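Local coordinates for FMN-binding protein (PDB 3IN6), which binds flavin mononucleotide at the interface of a dimer and is probably a split-barrel flavoprotein, its reaction and substrate not established, at residues Asp94-Val98 with Pro142-Leu146; Asn29-Leu35 with Ile46-Leu52; Thr59-Phe65 with Leu129-Phe135. Numbering follows the deposited sequence.

In the fold
All three contacts draw on the same antiparallel sheet, and each meets an FMN. Contacts 2 and 3 are buried, lie about 12 Å apart centre to centre, and hold one flavin between them: contact 2 supplies backbone NH groups to N5 and O4, contact 3 backbone groups to N3 and O2. They also touch directly, Val51 and Leu52 meeting Ala63 and Cys62. Contact 1 is only partly buried, its centre about 23 Å from that of contact 3, although Val98 still packs on Ile60; its Arg97 and Leu145 reach the dimer's other FMN, at phosphate and ribityl chain. A strand ladder dominates contact 3, contact 2 joins a short ladder to Asn29 loop contacts, and contact 1 relies on an arginine and a water.

Contact 1 of 3, residues Asp94-Val98 with Pro142-Leu146. With FMN (flavin mononucleotide), chain E.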
# COMPACT_ATOMS: atom_id res chain seq x y z
N ASP A 94 15.11 -0.66 -3.26
CA ASP A 94 14.56 0.19 -4.31
C ASP A 94 13.04 0.08 -4.34
O ASP A 94 12.45 -0.71 -3.62
CB ASP A 94 15.13 -0.24 -5.66
CG ASP A 94 15.04 0.85 -6.71
OD1 ASP A 94 15.32 2.02 -6.37
OD2 ASP A 94 14.72 0.52 -7.87
N GLY A 95 12.39 0.86 -5.19
CA GLY A 95 10.93 0.79 -5.31
C GLY A 95 10.35 1.90 -6.15
O GLY A 95 11.05 2.76 -6.61
N ILE A 96 9.04 1.89 -6.33
CA ILE A 96 8.38 2.92 -7.13
C ILE A 96 6.92 2.98 -6.74
O ILE A 96 6.38 2.01 -6.17
CB ILE A 96 8.48 2.55 -8.64
CG1 ILE A 96 8.13 3.73 -9.57
CG2 ILE A 96 7.60 1.29 -8.95
CD1 ILE A 96 9.16 4.87 -9.60
N ARG A 97 6.30 4.12 -7.03
CA ARG A 97 4.87 4.30 -6.83
C ARG A 97 4.29 4.70 -8.14
O ARG A 97 4.74 5.68 -8.74
CB ARG A 97 4.57 5.36 -5.79
CG ARG A 97 4.81 4.93 -4.38
CD ARG A 97 4.53 6.05 -3.39
NE ARG A 97 5.40 7.21 -3.55
CZ ARG A 97 5.35 8.29 -2.78
NH1 ARG A 97 4.48 8.39 -1.78
NH2 ARG A 97 6.18 9.30 -3.00
N VAL A 98 3.30 3.94 -8.61
CA VAL A 98 2.63 4.24 -9.85
C VAL A 98 1.14 4.47 -9.60
O VAL A 98 0.41 3.54 -9.24
CB VAL A 98 2.80 3.09 -10.86
CG1 VAL A 98 2.22 3.48 -12.18
CG2 VAL A 98 4.29 2.66 -11.02
N PRO A 142 8.89 8.51 -6.90
CA PRO A 142 9.84 7.63 -6.23
C PRO A 142 9.22 7.18 -4.91
O PRO A 142 8.23 7.76 -4.48
CB PRO A 142 11.04 8.54 -5.95
CG PRO A 142 10.84 9.74 -6.78
CD PRO A 142 9.38 9.90 -6.99
N VAL A 143 9.81 6.18 -4.27
CA VAL A 143 9.31 5.66 -2.99
C VAL A 143 9.12 6.72 -1.91
O VAL A 143 8.04 6.81 -1.34
CB VAL A 143 10.20 4.50 -2.46
CG1 VAL A 143 10.07 4.35 -0.96
CG2 VAL A 143 9.82 3.22 -3.18
N SER A 144 10.15 7.51 -1.64
CA SER A 144 10.03 8.59 -0.66
C SER A 144 10.74 9.84 -1.18
O SER A 144 11.78 9.74 -1.83
CB SER A 144 10.58 8.19 0.72
OG SER A 144 11.99 8.13 0.76
N LEU A 145 10.15 10.99 -0.89
CA LEU A 145 10.69 12.29 -1.30
C LEU A 145 11.20 13.06 -0.09
O LEU A 145 11.18 14.28 -0.07
CB LEU A 145 9.60 13.10 -2.01
CG LEU A 145 9.11 12.54 -3.35
CD1 LEU A 145 7.83 13.21 -3.77
CD2 LEU A 145 10.19 12.68 -4.41
N LEU A 146 11.69 12.33 0.92
CA LEU A 146 12.16 12.95 2.15
C LEU A 146 13.49 13.70 1.93
O LEU A 146 14.43 13.14 1.36
CB LEU A 146 12.32 11.88 3.24
CG LEU A 146 12.51 12.35 4.67
CD1 LEU A 146 11.30 13.14 5.14
CD2 LEU A 146 12.73 11.16 5.57
N1 FMN E . 7.93 9.42 7.19
C2 FMN E . 7.17 9.69 8.30
O2 FMN E . 6.57 10.77 8.36
N3 FMN E . 7.07 8.75 9.31
C4 FMN E . 7.75 7.54 9.22
O4 FMN E . 7.68 6.71 10.12
C4A FMN E . 8.53 7.28 8.10
N5 FMN E . 9.21 6.07 7.99
C5A FMN E . 9.98 5.82 6.88
C6 FMN E . 10.65 4.60 6.80
C7 FMN E . 11.43 4.30 5.70
C7M FMN E . 12.15 2.98 5.64
C8 FMN E . 11.53 5.22 4.65
C8M FMN E . 12.37 4.90 3.45
C9 FMN E . 10.85 6.43 4.72
C9A FMN E . 10.07 6.75 5.84
N10 FMN E . 9.37 7.97 5.94
C10 FMN E . 8.61 8.22 7.07
C1' FMN E . 9.44 9.04 4.88
C2' FMN E . 8.21 9.07 3.96
O2' FMN E . 8.01 7.81 3.38
C3' FMN E . 8.40 10.15 2.90
O3' FMN E . 8.31 11.41 3.54
C4' FMN E . 7.41 10.03 1.73
O4' FMN E . 7.82 10.81 0.62
C5' FMN E . 6.03 10.51 2.13
O5' FMN E . 5.14 10.32 1.07
P FMN E . 3.88 11.30 0.83
O1P FMN E . 2.97 11.23 2.03
O2P FMN E . 3.15 10.82 -0.40
O3P FMN E . 4.34 12.74 0.60
O HOH W 1 11.91 4.99 -5.66
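Arg97 does most of the work here. From strand 92-106 its side chain reaches the loop that follows strand 131-141, and NE and NH2 both donate to one acceptor, Pro142 O, each at 3.0 Å. NH1 is spent elsewhere: it donates to the FMN phosphate oxygen O2P at 3.1 Å and also to Ile46 O of the second subunit. Val143 O sits over a face of the guanidinium, 3.4 Å from Arg97 CZ, too poorly angled toward NE to be a hydrogen bond.

The other end of the contact is closed by water. Water 1 donates to Gly95 O at 2.6 Å and accepts from Val143 N at 2.8 Å, joining strand and loop where no direct backbone bond spans them. Close packing there depends on glycine: Val143 CG2 lies 3.3 Å from Gly95 C, and a CB on Gly95 would collide with it. Further along the loop, Leu145 N donates a hydrogen bond to the ribityl hydroxyl O4' of FMN at 2.8 Å, nearly straight at 175°. At the start of the strand segment, Asp94 OD1 makes a salt bridge to Lys21 of helix 2-28.

The C-terminal loop of one subunit thus completes the pocket for an FMN held largely by the other, with Arg97 reading the phosphate, an arrangement consistent with the dimeric FMN-binding split barrel.

Contact 2 of 3, residues Asn29-Leu35 with Ile46-Leu52; sequences NYISTTL and IAVISVL. With FMN (flavin mononucleotide), chain C.
Build this contact from Asn29, the residue that breaks out of helix 2-28 with positive phi (60/56). Its side chain, chi1 m, points toward 46-52: ND2 donates to Leu52 O at 2.8 Å, and Leu52 N returns a weak bond to Asn29 OD1 at 3.5 Å. ND2 is also bonded to Ile26 O of the helix. The Tyr30 carbonyl O accepts Thr33 OG1 (2.7 Å; Thr33 chi1 m) and lies 3.3 Å from Ser50 CB. Ile31 turns away from the partner segment, with CG2 3.3 Å from the flavin methyl C7M. Ser32 (-80/59) centres an inverse gamma turn, closed by Thr33 N to Ile31 O at 2.8 Å, and the chain then extends.

Strands 33-35 and 46-48 run antiparallel, axes 4.7 Å apart and 143° between directions. Thr33 O accepts Ile49 N at 3.1 Å. Thr34 and Val48 form a non-hydrogen-bonded pair, CA to CA 4.4 Å, side chains diverging. Leu35 and Ala47, side chains on one face, form the hydrogen-bonded pair: Leu35 N to Ala47 O 2.9 Å, Ala47 N to Leu35 O 3.2 Å. Leu35 CB packs on Ile49 CG1 at 3.9 Å.

This beta hairpin and the inverse gamma turn centred on Val51 (-82/80) form one wall of the FMN site: Val48 O accepts O2' (2.6 Å), Ser50 N donates to N5 at 3.0 Å and Val51 N to O4 at 2.7 Å.

Strand 79-87 borders the 33-38 side, helix 68-77 covers Leu35 and Ala47, strand 59-64 packs against Ile49, Val51 and Leu52, and Val81 and Met83 of the second subunit close over Ile46 and Val48.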
# COMPACT_ATOMS: atom_id res chain seq x y z
N ASN A 29 7.39 -8.34 -11.64
CA ASN A 29 6.36 -9.03 -10.86
C ASN A 29 6.86 -9.55 -9.51
O ASN A 29 6.76 -10.73 -9.20
CB ASN A 29 5.69 -10.15 -11.69
CG ASN A 29 4.81 -9.63 -12.84
OD1 ASN A 29 4.10 -10.41 -13.46
ND2 ASN A 29 4.85 -8.33 -13.10
N TYR A 30 7.42 -8.66 -8.69
CA TYR A 30 7.88 -9.07 -7.36
C TYR A 30 6.68 -9.36 -6.46
O TYR A 30 5.60 -8.75 -6.62
CB TYR A 30 8.75 -7.98 -6.72
CG TYR A 30 10.11 -7.81 -7.36
CD1 TYR A 30 11.15 -8.67 -7.06
CD2 TYR A 30 10.36 -6.76 -8.22
CE1 TYR A 30 12.40 -8.50 -7.63
CE2 TYR A 30 11.60 -6.58 -8.80
CZ TYR A 30 12.61 -7.46 -8.49
OH TYR A 30 13.83 -7.29 -9.07
N ILE A 31 6.87 -10.29 -5.53
CA ILE A 31 5.84 -10.63 -4.54
C ILE A 31 5.47 -9.35 -3.79
O ILE A 31 4.30 -9.07 -3.55
CB ILE A 31 6.37 -11.67 -3.52
CG1 ILE A 31 6.73 -12.99 -4.20
CG2 ILE A 31 5.34 -11.96 -2.45
CD1 ILE A 31 7.34 -14.02 -3.25
N SER A 32 6.50 -8.55 -3.49
CA SER A 32 6.33 -7.32 -2.73
C SER A 32 5.83 -6.17 -3.61
O SER A 32 6.48 -5.14 -3.74
CB SER A 32 7.67 -6.96 -2.09
OG SER A 32 8.53 -6.47 -3.08
N THR A 33 4.66 -6.39 -4.22
CA THR A 33 3.99 -5.42 -5.05
C THR A 33 2.54 -5.32 -4.57
O THR A 33 1.89 -6.35 -4.38
CB THR A 33 3.98 -5.88 -6.52
OG1 THR A 33 5.32 -6.10 -6.96
CG2 THR A 33 3.32 -4.84 -7.41
N THR A 34 2.01 -4.10 -4.41
CA THR A 34 0.66 -3.90 -3.92
C THR A 34 -0.13 -2.88 -4.72
O THR A 34 0.45 -2.06 -5.45
CB THR A 34 0.64 -3.38 -2.44
OG1 THR A 34 1.17 -2.03 -2.39
CG2 THR A 34 1.40 -4.31 -1.51
N LEU A 35 -1.46 -2.93 -4.55
CA LEU A 35 -2.41 -1.99 -5.18
C LEU A 35 -3.33 -1.47 -4.07
O LEU A 35 -4.05 -2.24 -3.42
CB LEU A 35 -3.21 -2.65 -6.31
CG LEU A 35 -4.37 -1.82 -6.93
CD1 LEU A 35 -3.82 -0.51 -7.50
CD2 LEU A 35 -5.12 -2.61 -8.04
N ILE A 46 -5.82 -2.10 0.69
CA ILE A 46 -4.55 -2.46 0.07
C ILE A 46 -4.51 -4.00 -0.07
O ILE A 46 -4.99 -4.74 0.80
CB ILE A 46 -3.36 -1.95 0.85
CG1 ILE A 46 -2.07 -2.26 0.07
CG2 ILE A 46 -3.35 -2.52 2.26
CD1 ILE A 46 -0.84 -1.64 0.63
N ALA A 47 -3.97 -4.48 -1.18
CA ALA A 47 -3.88 -5.90 -1.45
C ALA A 47 -2.61 -6.20 -2.23
O ALA A 47 -2.13 -5.34 -2.99
CB ALA A 47 -5.12 -6.37 -2.24
N VAL A 48 -2.08 -7.40 -2.03
CA VAL A 48 -0.91 -7.85 -2.79
C VAL A 48 -1.38 -8.24 -4.21
O VAL A 48 -2.31 -9.03 -4.36
CB VAL A 48 -0.22 -9.04 -2.11
CG1 VAL A 48 0.94 -9.51 -2.96
CG2 VAL A 48 0.25 -8.65 -0.71
N ILE A 49 -0.74 -7.65 -5.22
CA ILE A 49 -1.10 -7.85 -6.63
C ILE A 49 0.16 -7.85 -7.49
O ILE A 49 0.74 -6.78 -7.72
CB ILE A 49 -2.01 -6.68 -7.13
CG1 ILE A 49 -3.27 -6.57 -6.27
CG2 ILE A 49 -2.39 -6.87 -8.59
CD1 ILE A 49 -4.12 -7.86 -6.16
N SER A 50 0.58 -9.02 -7.97
CA SER A 50 1.79 -9.10 -8.79
C SER A 50 1.63 -9.62 -10.25
O SER A 50 2.62 -9.59 -10.99
CB SER A 50 2.87 -9.91 -8.07
OG SER A 50 2.53 -11.28 -8.01
N VAL A 51 0.46 -10.12 -10.67
CA VAL A 51 0.33 -10.57 -12.08
C VAL A 51 0.05 -9.32 -12.94
O VAL A 51 -1.10 -9.04 -13.33
CB VAL A 51 -0.74 -11.64 -12.28
CG1 VAL A 51 -0.75 -12.11 -13.75
CG2 VAL A 51 -0.47 -12.82 -11.38
N LEU A 52 1.13 -8.59 -13.23
CA LEU A 52 1.06 -7.28 -13.91
C LEU A 52 2.00 -7.10 -15.08
O LEU A 52 3.04 -7.75 -15.18
CB LEU A 52 1.49 -6.18 -12.94
CG LEU A 52 0.79 -5.93 -11.62
CD1 LEU A 52 1.52 -4.78 -10.94
CD2 LEU A 52 -0.70 -5.60 -11.84
N1 FMN C . -4.81 -11.38 -6.80
C2 FMN C . -5.17 -10.87 -8.03
O2 FMN C . -6.37 -10.75 -8.32
N3 FMN C . -4.19 -10.49 -8.94
C4 FMN C . -2.84 -10.64 -8.63
O4 FMN C . -1.99 -10.29 -9.47
C4A FMN C . -2.48 -11.17 -7.39
N5 FMN C . -1.14 -11.34 -7.04
C5A FMN C . -0.77 -11.87 -5.81
C6 FMN C . 0.59 -12.01 -5.50
C7 FMN C . 0.98 -12.54 -4.27
C7M FMN C . 2.44 -12.68 -3.96
C8 FMN C . 0.01 -12.92 -3.33
C8M FMN C . 0.40 -13.48 -1.99
C9 FMN C . -1.35 -12.77 -3.64
C9A FMN C . -1.75 -12.24 -4.89
N10 FMN C . -3.10 -12.08 -5.23
C10 FMN C . -3.46 -11.55 -6.47
C1' FMN C . -4.20 -12.48 -4.27
C2' FMN C . -4.78 -11.31 -3.48
O2' FMN C . -3.76 -10.60 -2.82
C3' FMN C . -5.83 -11.84 -2.50
O3' FMN C . -6.96 -12.27 -3.24
C4' FMN C . -6.26 -10.82 -1.44
O4' FMN C . -7.01 -11.47 -0.43
C5' FMN C . -7.10 -9.70 -2.01
O5' FMN C . -7.39 -8.77 -0.99
P FMN C . -8.73 -7.87 -1.01
O1P FMN C . -9.95 -8.70 -0.73
O2P FMN C . -8.94 -7.16 -2.34
O3P FMN C . -8.54 -6.92 0.13

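Contact 3 of 3, residues Thr59-Phe65 with Leu129-Phe135. With FMN (flavin mononucleotide), chain C.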
# COMPACT_ATOMS: atom_id res chain seq x y z
N THR A 59 0.09 2.64 -19.73
CA THR A 59 -0.83 1.55 -19.39
C THR A 59 -0.26 0.48 -18.46
O THR A 59 0.89 0.07 -18.59
CB THR A 59 -1.26 0.81 -20.68
OG1 THR A 59 -1.76 1.75 -21.65
CG2 THR A 59 -2.31 -0.26 -20.41
N ILE A 60 -1.08 0.03 -17.51
CA ILE A 60 -0.75 -1.14 -16.69
C ILE A 60 -1.95 -2.08 -16.82
O ILE A 60 -3.10 -1.64 -16.74
CB ILE A 60 -0.47 -0.82 -15.19
CG1 ILE A 60 0.85 -0.07 -15.03
CG2 ILE A 60 -0.36 -2.12 -14.37
CD1 ILE A 60 1.04 0.50 -13.64
N ILE A 61 -1.67 -3.35 -17.10
CA ILE A 61 -2.70 -4.37 -17.16
C ILE A 61 -2.42 -5.34 -16.02
O ILE A 61 -1.28 -5.56 -15.61
CB ILE A 61 -2.86 -5.09 -18.52
CG1 ILE A 61 -1.57 -5.80 -18.96
CG2 ILE A 61 -3.29 -4.10 -19.61
CD1 ILE A 61 -1.82 -6.81 -20.08
N CYS A 62 -3.50 -5.94 -15.55
CA CYS A 62 -3.45 -6.73 -14.36
C CYS A 62 -4.50 -7.84 -14.42
O CYS A 62 -5.64 -7.60 -14.86
CB CYS A 62 -3.75 -5.72 -13.26
SG CYS A 62 -4.31 -6.29 -11.73
N ALA A 63 -4.10 -9.04 -14.01
CA ALA A 63 -5.00 -10.18 -13.96
C ALA A 63 -5.83 -10.09 -12.70
O ALA A 63 -5.28 -9.95 -11.61
CB ALA A 63 -4.23 -11.47 -13.97
N ARG A 64 -7.14 -10.17 -12.82
CA ARG A 64 -7.98 -10.19 -11.64
C ARG A 64 -8.57 -11.60 -11.46
O ARG A 64 -9.43 -12.05 -12.23
CB ARG A 64 -9.05 -9.12 -11.71
CG ARG A 64 -9.80 -8.94 -10.39
CD ARG A 64 -11.06 -9.74 -10.42
NE ARG A 64 -11.67 -9.97 -9.11
CZ ARG A 64 -12.95 -10.26 -8.94
NH1 ARG A 64 -13.76 -10.32 -9.99
NH2 ARG A 64 -13.44 -10.47 -7.73
N PHE A 65 -8.04 -12.31 -10.46
CA PHE A 65 -8.50 -13.65 -10.11
C PHE A 65 -8.99 -13.74 -8.65
O PHE A 65 -9.88 -14.53 -8.36
CB PHE A 65 -7.45 -14.72 -10.44
CG PHE A 65 -6.10 -14.51 -9.79
CD1 PHE A 65 -5.13 -13.73 -10.42
CD2 PHE A 65 -5.78 -15.15 -8.59
CE1 PHE A 65 -3.86 -13.56 -9.83
CE2 PHE A 65 -4.52 -14.98 -8.00
CZ PHE A 65 -3.57 -14.19 -8.61
N LEU A 129 -9.00 -16.55 -14.58
CA LEU A 129 -8.92 -15.13 -14.89
C LEU A 129 -10.34 -14.57 -15.04
O LEU A 129 -11.01 -14.82 -16.06
CB LEU A 129 -8.12 -14.93 -16.18
CG LEU A 129 -7.71 -13.53 -16.60
CD1 LEU A 129 -6.73 -12.97 -15.59
CD2 LEU A 129 -7.09 -13.56 -17.98
N LYS A 130 -10.79 -13.84 -14.02
CA LYS A 130 -12.15 -13.25 -14.03
C LYS A 130 -12.23 -11.93 -14.81
O LYS A 130 -13.26 -11.61 -15.41
CB LYS A 130 -12.64 -13.05 -12.59
CG LYS A 130 -12.85 -14.37 -11.83
CD LYS A 130 -13.36 -14.17 -10.40
CE LYS A 130 -12.34 -13.42 -9.56
NZ LYS A 130 -12.69 -13.36 -8.10
N ASN A 131 -11.15 -11.16 -14.79
CA ASN A 131 -11.10 -9.90 -15.50
C ASN A 131 -9.67 -9.54 -15.87
O ASN A 131 -8.71 -9.92 -15.18
CB ASN A 131 -11.58 -8.71 -14.63
CG ASN A 131 -12.83 -9.00 -13.79
OD1 ASN A 131 -12.74 -9.64 -12.74
ND2 ASN A 131 -13.97 -8.46 -14.21
N CYS A 132 -9.54 -8.80 -16.96
CA CYS A 132 -8.29 -8.16 -17.27
C CYS A 132 -8.59 -6.69 -16.94
O CYS A 132 -9.51 -6.10 -17.51
CB CYS A 132 -7.89 -8.31 -18.72
SG CYS A 132 -6.39 -7.37 -19.03
N LEU A 133 -7.87 -6.13 -15.97
CA LEU A 133 -8.07 -4.75 -15.61
C LEU A 133 -7.07 -3.91 -16.38
O LEU A 133 -5.87 -4.22 -16.38
CB LEU A 133 -7.91 -4.53 -14.10
CG LEU A 133 -8.86 -5.32 -13.21
CD1 LEU A 133 -8.53 -5.03 -11.77
CD2 LEU A 133 -10.33 -5.02 -13.54
N VAL A 134 -7.55 -2.87 -17.05
CA VAL A 134 -6.66 -2.02 -17.83
C VAL A 134 -6.58 -0.68 -17.13
O VAL A 134 -7.61 -0.03 -16.93
CB VAL A 134 -7.18 -1.84 -19.28
CG1 VAL A 134 -6.16 -1.06 -20.10
CG2 VAL A 134 -7.46 -3.23 -19.91
N PHE A 135 -5.37 -0.28 -16.75
CA PHE A 135 -5.17 1.00 -16.07
C PHE A 135 -4.44 2.04 -16.90
O PHE A 135 -3.57 1.71 -17.68
CB PHE A 135 -4.36 0.85 -14.77
CG PHE A 135 -4.98 -0.07 -13.76
CD1 PHE A 135 -5.85 0.41 -12.79
CD2 PHE A 135 -4.63 -1.43 -13.72
CE1 PHE A 135 -6.40 -0.45 -11.82
CE2 PHE A 135 -5.17 -2.29 -12.76
CZ PHE A 135 -6.07 -1.79 -11.81
N1 FMN C . -4.81 -11.38 -6.80
C2 FMN C . -5.17 -10.87 -8.03
O2 FMN C . -6.37 -10.75 -8.32
N3 FMN C . -4.19 -10.49 -8.94
C4 FMN C . -2.84 -10.64 -8.63
O4 FMN C . -1.99 -10.29 -9.47
C4A FMN C . -2.48 -11.17 -7.39
N5 FMN C . -1.14 -11.34 -7.04
C5A FMN C . -0.77 -11.87 -5.81
C6 FMN C . 0.59 -12.01 -5.50
C7 FMN C . 0.98 -12.54 -4.27
C7M FMN C . 2.44 -12.68 -3.96
C8 FMN C . 0.01 -12.92 -3.33
C8M FMN C . 0.40 -13.48 -1.99
C9 FMN C . -1.35 -12.77 -3.64
C9A FMN C . -1.75 -12.24 -4.89
N10 FMN C . -3.10 -12.08 -5.23
C10 FMN C . -3.46 -11.55 -6.47
C1' FMN C . -4.20 -12.48 -4.27
C2' FMN C . -4.78 -11.31 -3.48
O2' FMN C . -3.76 -10.60 -2.82
C3' FMN C . -5.83 -11.84 -2.50
O3' FMN C . -6.96 -12.27 -3.24
C4' FMN C . -6.26 -10.82 -1.44
O4' FMN C . -7.01 -11.47 -0.43
C5' FMN C . -7.10 -9.70 -2.01
O5' FMN C . -7.39 -8.77 -0.99
P FMN C . -8.73 -7.87 -1.01
O1P FMN C . -9.95 -8.70 -0.73
O2P FMN C . -8.94 -7.16 -2.34
O3P FMN C . -8.54 -6.92 0.13
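A classic beta bulge interrupts this otherwise regular ladder: Lys130 and Asn131 both face Arg64, and Arg64 O accepts both their amides, Lys130 N at 2.9 Å and Asn131 N at 3.2 Å. Beside the bulge two positive charges lie close together, Arg64 NH2 and Lys130 NZ 3.0 Å apart. Asp68 offsets this, with a salt bridge to Arg64 NH2 and a weak, long ion pair to Lys130 NZ. Arg64 NH1 also donates to Asn131 OD1 at 3.0 Å, although the position of that oxygen is less certain; Asn131 ND2 is hydrogen-bonded to Asp105 OD1 of strand 92-106.

Away from the bulge the strands run antiparallel, 163° apart in direction, in tight register. Ile60 and Phe135 exchange bonds (Ile60 N to Phe135 O 3.0 Å, Phe135 N to Ile60 O 2.6 Å), Cys62 and Leu133 likewise (Cys62 N to Leu133 O 3.0 Å, Leu133 N to Cys62 O 2.9 Å), and Arg64 N reaches Asn131 O at 2.8 Å. On the sheet face shared by Cys62 and Phe135, Cys62 CB meets the ring edge at CE2, 3.7 Å away; on the opposite face Ala63 CB touches Leu129 CD1 at 3.3 Å.

The end of strand 59-64 and Phe65 just after it meet the flavin's pyrimidine edge: Ala63 O accepts N3 (2.9 Å), Phe65 N donates to O2 (3.1 Å), and the Phe65 ring has flavin C2 over one face.

Within the sheet the pair lies between strands 52-55 and 92-106, with helix 68-77 against Leu133 and Phe135 and helix 110-120 against Ile61, Ala63 and Val134.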